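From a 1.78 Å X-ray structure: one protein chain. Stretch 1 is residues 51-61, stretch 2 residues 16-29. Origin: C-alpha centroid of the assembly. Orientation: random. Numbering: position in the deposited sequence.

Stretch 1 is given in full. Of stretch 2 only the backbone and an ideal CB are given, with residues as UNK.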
# COMPACT_ATOMS: atom_id res chain seq x y z
N VAL A 51 -0.09 11.28 -1.86
CA VAL A 51 -1.51 11.43 -2.27
C VAL A 51 -2.32 12.13 -1.19
O VAL A 51 -3.09 13.05 -1.47
CB VAL A 51 -2.12 10.08 -2.69
CG1 VAL A 51 -3.59 10.25 -2.98
CG2 VAL A 51 -1.42 9.55 -3.96
N ASP A 52 -2.16 11.68 0.07
CA ASP A 52 -2.80 12.32 1.20
C ASP A 52 -2.47 13.80 1.26
O ASP A 52 -3.37 14.60 1.48
CB ASP A 52 -2.36 11.67 2.55
CG ASP A 52 -2.92 10.27 2.76
OD1 ASP A 52 -3.81 9.86 2.02
OD2 ASP A 52 -2.45 9.54 3.71
N ASN A 53 -1.20 14.15 1.07
CA ASN A 53 -0.76 15.52 1.17
C ASN A 53 -1.42 16.36 0.04
O ASN A 53 -1.79 17.53 0.25
CB ASN A 53 0.76 15.56 1.06
CG ASN A 53 1.34 16.94 1.37
OD1 ASN A 53 2.07 17.51 0.56
ND2 ASN A 53 1.06 17.46 2.57
N ALA A 54 -1.46 15.78 -1.16
CA ALA A 54 -2.05 16.47 -2.34
C ALA A 54 -3.54 16.74 -2.08
O ALA A 54 -4.02 17.86 -2.32
CB ALA A 54 -1.87 15.62 -3.56
N ILE A 55 -4.28 15.74 -1.57
CA ILE A 55 -5.69 15.99 -1.18
C ILE A 55 -5.83 17.05 -0.11
O ILE A 55 -6.67 17.92 -0.20
CB ILE A 55 -6.35 14.71 -0.76
CG1 ILE A 55 -6.34 13.70 -1.93
CG2 ILE A 55 -7.77 14.96 -0.27
CD1 ILE A 55 -6.76 12.24 -1.53
N ALA A 56 -4.96 17.02 0.91
CA ALA A 56 -5.06 17.97 1.97
C ALA A 56 -4.78 19.39 1.51
O ALA A 56 -5.46 20.34 1.91
CB ALA A 56 -4.13 17.55 3.15
N ASN A 57 -3.83 19.55 0.62
CA ASN A 57 -3.53 20.84 0.11
C ASN A 57 -4.68 21.35 -0.75
O ASN A 57 -5.00 22.52 -0.72
CB ASN A 57 -2.22 20.80 -0.66
CG ASN A 57 -1.04 20.99 0.27
OD1 ASN A 57 -0.83 22.09 0.70
ND2 ASN A 57 -0.40 19.90 0.70
N ALA A 58 -5.29 20.47 -1.52
CA ALA A 58 -6.41 20.89 -2.41
C ALA A 58 -7.56 21.43 -1.54
O ALA A 58 -8.15 22.50 -1.81
CB ALA A 58 -6.86 19.71 -3.23
N VAL A 59 -7.82 20.75 -0.43
CA VAL A 59 -8.96 21.07 0.43
C VAL A 59 -8.61 22.22 1.35
O VAL A 59 -9.31 23.23 1.36
CB VAL A 59 -9.39 19.87 1.30
CG1 VAL A 59 -10.49 20.31 2.27
CG2 VAL A 59 -9.89 18.75 0.42
N LYS A 60 -7.51 22.09 2.09
CA LYS A 60 -7.21 23.10 3.11
C LYS A 60 -6.79 24.40 2.54
O LYS A 60 -7.22 25.44 3.03
CB LYS A 60 -6.28 22.54 4.21
CG LYS A 60 -7.02 21.37 4.90
CD LYS A 60 -6.18 20.20 5.20
CE LYS A 60 -5.36 20.45 6.46
NZ LYS A 60 -4.12 19.67 6.46
N HIS A 61 -6.02 24.39 1.48
CA HIS A 61 -5.51 25.62 0.91
C HIS A 61 -6.14 26.04 -0.40
O HIS A 61 -6.18 27.23 -0.73
CB HIS A 61 -3.96 25.59 0.85
CG HIS A 61 -3.33 25.19 2.16
ND1 HIS A 61 -3.38 25.99 3.28
CD2 HIS A 61 -2.70 24.05 2.53
CE1 HIS A 61 -2.78 25.36 4.29
NE2 HIS A 61 -2.36 24.19 3.86
N UNK A 16 -8.37 3.54 -2.04
CA UNK A 16 -8.41 3.66 -0.57
C UNK A 16 -8.19 5.06 -0.12
O UNK A 16 -8.80 5.49 0.83
CB UNK A 16 -7.36 2.75 0.08
N UNK A 17 -7.26 5.78 -0.76
CA UNK A 17 -7.01 7.14 -0.36
C UNK A 17 -8.30 7.96 -0.48
O UNK A 17 -8.57 8.82 0.37
CB UNK A 17 -5.89 7.75 -1.21
N UNK A 18 -9.03 7.74 -1.56
CA UNK A 18 -10.21 8.60 -1.81
C UNK A 18 -11.27 8.23 -0.76
O UNK A 18 -11.90 9.09 -0.18
CB UNK A 18 -10.75 8.42 -3.23
N UNK A 19 -11.41 6.93 -0.47
CA UNK A 19 -12.41 6.48 0.51
C UNK A 19 -12.12 7.04 1.88
O UNK A 19 -13.02 7.53 2.57
CB UNK A 19 -12.46 4.95 0.58
N UNK A 20 -10.85 6.96 2.29
CA UNK A 20 -10.44 7.50 3.58
C UNK A 20 -10.57 9.00 3.64
O UNK A 20 -10.97 9.51 4.68
CB UNK A 20 -9.00 7.10 3.89
N UNK A 21 -10.18 9.71 2.57
CA UNK A 21 -10.30 11.17 2.54
C UNK A 21 -11.76 11.64 2.70
O UNK A 21 -12.02 12.62 3.39
CB UNK A 21 -9.72 11.71 1.23
N UNK A 22 -12.66 10.96 2.03
CA UNK A 22 -14.09 11.28 2.10
C UNK A 22 -14.61 11.23 3.51
O UNK A 22 -15.60 11.91 3.81
CB UNK A 22 -14.90 10.32 1.23
N UNK A 23 -13.95 10.46 4.39
CA UNK A 23 -14.31 10.38 5.81
C UNK A 23 -13.70 11.50 6.64
O UNK A 23 -14.27 11.90 7.68
CB UNK A 23 -13.87 9.03 6.38
N UNK A 24 -12.56 12.04 6.22
CA UNK A 24 -11.91 13.10 6.97
C UNK A 24 -12.48 14.46 6.62
O UNK A 24 -12.49 15.38 7.45
CB UNK A 24 -10.40 13.08 6.71
N UNK A 25 -12.90 14.59 5.36
CA UNK A 25 -13.33 15.88 4.83
C UNK A 25 -14.80 15.82 4.48
O UNK A 25 -15.16 15.41 3.38
CB UNK A 25 -12.50 16.28 3.61
N UNK A 26 -15.65 16.28 5.42
CA UNK A 26 -17.10 16.13 5.19
C UNK A 26 -17.51 16.92 3.95
O UNK A 26 -16.94 17.97 3.67
CB UNK A 26 -17.90 16.60 6.41
N UNK A 27 -18.46 16.42 3.18
CA UNK A 27 -18.88 17.23 2.02
C UNK A 27 -17.87 17.28 0.86
O UNK A 27 -18.23 17.77 -0.22
CB UNK A 27 -19.16 18.66 2.49
N UNK A 28 -16.60 16.88 1.07
CA UNK A 28 -15.70 16.74 -0.08
C UNK A 28 -16.19 15.60 -0.96
O UNK A 28 -16.50 14.55 -0.45
CB UNK A 28 -14.26 16.49 0.37
N UNK A 29 -16.30 15.81 -2.27
CA UNK A 29 -16.63 14.75 -3.24
C UNK A 29 -15.27 14.29 -3.78
O UNK A 29 -14.64 15.03 -4.55
CB UNK A 29 -17.56 15.24 -4.35

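Stretch 1 is a helix that presents Val51, Asp52, Ile55, Ala56, Val59 and Lys60 to stretch 2, whose own helix runs at 40° to it before giving way to a turn.

Position 16 has nothing of stretch 1 within 5.5 Å of its ideal CB, so stretch 1 sets no demand; it is Arg16. At position 17 the CA lies 6.9 Å from Asp52 CA, and the ideal CB, pointing toward stretch 1, is already 3.8 Å from Val51 CG1. Little depth is left, so a small apolar residue suits. It is Ala17, whose methyl packs on Val51. Its carbonyl contributes as well: one water donates to Ala17 O (2.7 Å from the water oxygen) and to Asp52 OD1 (2.8 Å), tying backbone to carboxylate.

Position 18 points away and position 19 is out of reach, so many residues would do; they are Ala18 and His19. Position 20 points toward stretch 1 across a gap, where a long basic or donor chain could be directed to the Asp52 carboxylate; it is the short Asp20, which makes no contact, Asp20 CB to Asp52 OD1 being 6.2 Å.

At position 21 the ideal CB stands 4.1 Å from Ile55 CG2, so a small apolar group meets the isoleucine without needing to reach. Ala21 does this. Positions 22 and 23 are out of reach and suit almost anything helical; they are Ala22 and Arg23. Position 24 points toward stretch 1 but has open space before it, so apolar or polar chains would do; it is Ile24, whose CD1 stays 6.9 Å from Asp52 OD1.

Position 25 leaves the helix, with phi/psi of -115/96. Its CB, 4.7 Å from Val59 CG1, faces a groove lined by Ile55, Ala56, Val59 and Lys60, with Asp52 O beyond. A long apolar chain would fill it; an aromatic with a polar tip could also reach toward that acceptor, directly or through a water. Tyr25 lays one ring face against Val59 CG2, while Lys60 CD lies at its edge, 4.1 Å from CE1. Tyr25 OH and Asp52 O share a water, at 2.8 and 2.7 Å from its oxygen.

A type II turn spans positions 25 to 28. Position 26, at -62/144, suits proline and is Pro26; position 27 has positive phi, where glycine, asparagine or aspartate is tolerated, and is Asp27. Position 28 turns back toward Val59, inviting a branched apolar chain: Leu28 CD2 reaches Val59 CG2 at 3.7 Å. Position 29 is out of reach, so many residues would do; it is Asp29.

Stretch 2 16-29: RAAHDAARIYPDLD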
# COMPACT_ATOMS: atom_id res chain seq x y z
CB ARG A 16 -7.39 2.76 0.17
CG ARG A 16 -7.45 1.26 -0.15
CD ARG A 16 -6.36 0.49 0.68
NE ARG A 16 -4.98 1.01 0.59
CZ ARG A 16 -4.02 0.58 -0.25
NH1 ARG A 16 -4.25 -0.39 -1.13
NH2 ARG A 16 -2.82 1.13 -0.21
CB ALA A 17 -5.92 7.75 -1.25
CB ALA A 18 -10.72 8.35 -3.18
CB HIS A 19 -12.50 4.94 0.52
CG HIS A 19 -13.23 4.37 -0.65
ND1 HIS A 19 -14.60 4.51 -0.81
CD2 HIS A 19 -12.81 3.68 -1.73
CE1 HIS A 19 -14.98 3.92 -1.93
NE2 HIS A 19 -13.91 3.40 -2.51
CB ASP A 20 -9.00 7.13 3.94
CG ASP A 20 -8.79 5.63 4.15
OD1 ASP A 20 -9.77 4.88 4.23
OD2 ASP A 20 -7.61 5.19 4.22
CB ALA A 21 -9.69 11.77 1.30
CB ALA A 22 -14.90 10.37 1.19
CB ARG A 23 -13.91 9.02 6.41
CG ARG A 23 -14.36 7.79 5.63
CD ARG A 23 -14.41 6.50 6.46
NE ARG A 23 -15.01 6.71 7.79
CZ ARG A 23 -15.63 5.77 8.51
NH1 ARG A 23 -15.76 4.53 8.04
NH2 ARG A 23 -16.12 6.07 9.71
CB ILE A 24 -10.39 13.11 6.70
CG1 ILE A 24 -9.78 11.79 7.22
CG2 ILE A 24 -9.75 14.31 7.35
CD1 ILE A 24 -8.31 11.58 6.89
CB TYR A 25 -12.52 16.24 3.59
CG TYR A 25 -11.03 16.22 3.78
CD1 TYR A 25 -10.36 17.27 4.40
CD2 TYR A 25 -10.26 15.15 3.32
CE1 TYR A 25 -8.96 17.26 4.54
CE2 TYR A 25 -8.88 15.15 3.46
CZ TYR A 25 -8.25 16.19 4.09
OH TYR A 25 -6.86 16.21 4.27
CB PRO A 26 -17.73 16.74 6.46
CG PRO A 26 -16.66 17.73 6.99
CD PRO A 26 -15.33 17.03 6.65
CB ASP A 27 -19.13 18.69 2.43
CG ASP A 27 -20.22 18.85 3.48
OD1 ASP A 27 -21.35 18.39 3.20
OD2 ASP A 27 -19.92 19.46 4.55
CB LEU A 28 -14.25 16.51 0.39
CG LEU A 28 -13.27 16.08 -0.71
CD1 LEU A 28 -13.09 17.20 -1.76
CD2 LEU A 28 -11.92 15.65 -0.08
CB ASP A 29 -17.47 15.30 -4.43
CG ASP A 29 -17.80 14.23 -5.51
OD1 ASP A 29 -17.17 13.13 -5.61
OD2 ASP A 29 -18.74 14.51 -6.34
O HOH W 1 -6.62 9.65 2.05
O HOH W 2 -5.64 14.09 2.88
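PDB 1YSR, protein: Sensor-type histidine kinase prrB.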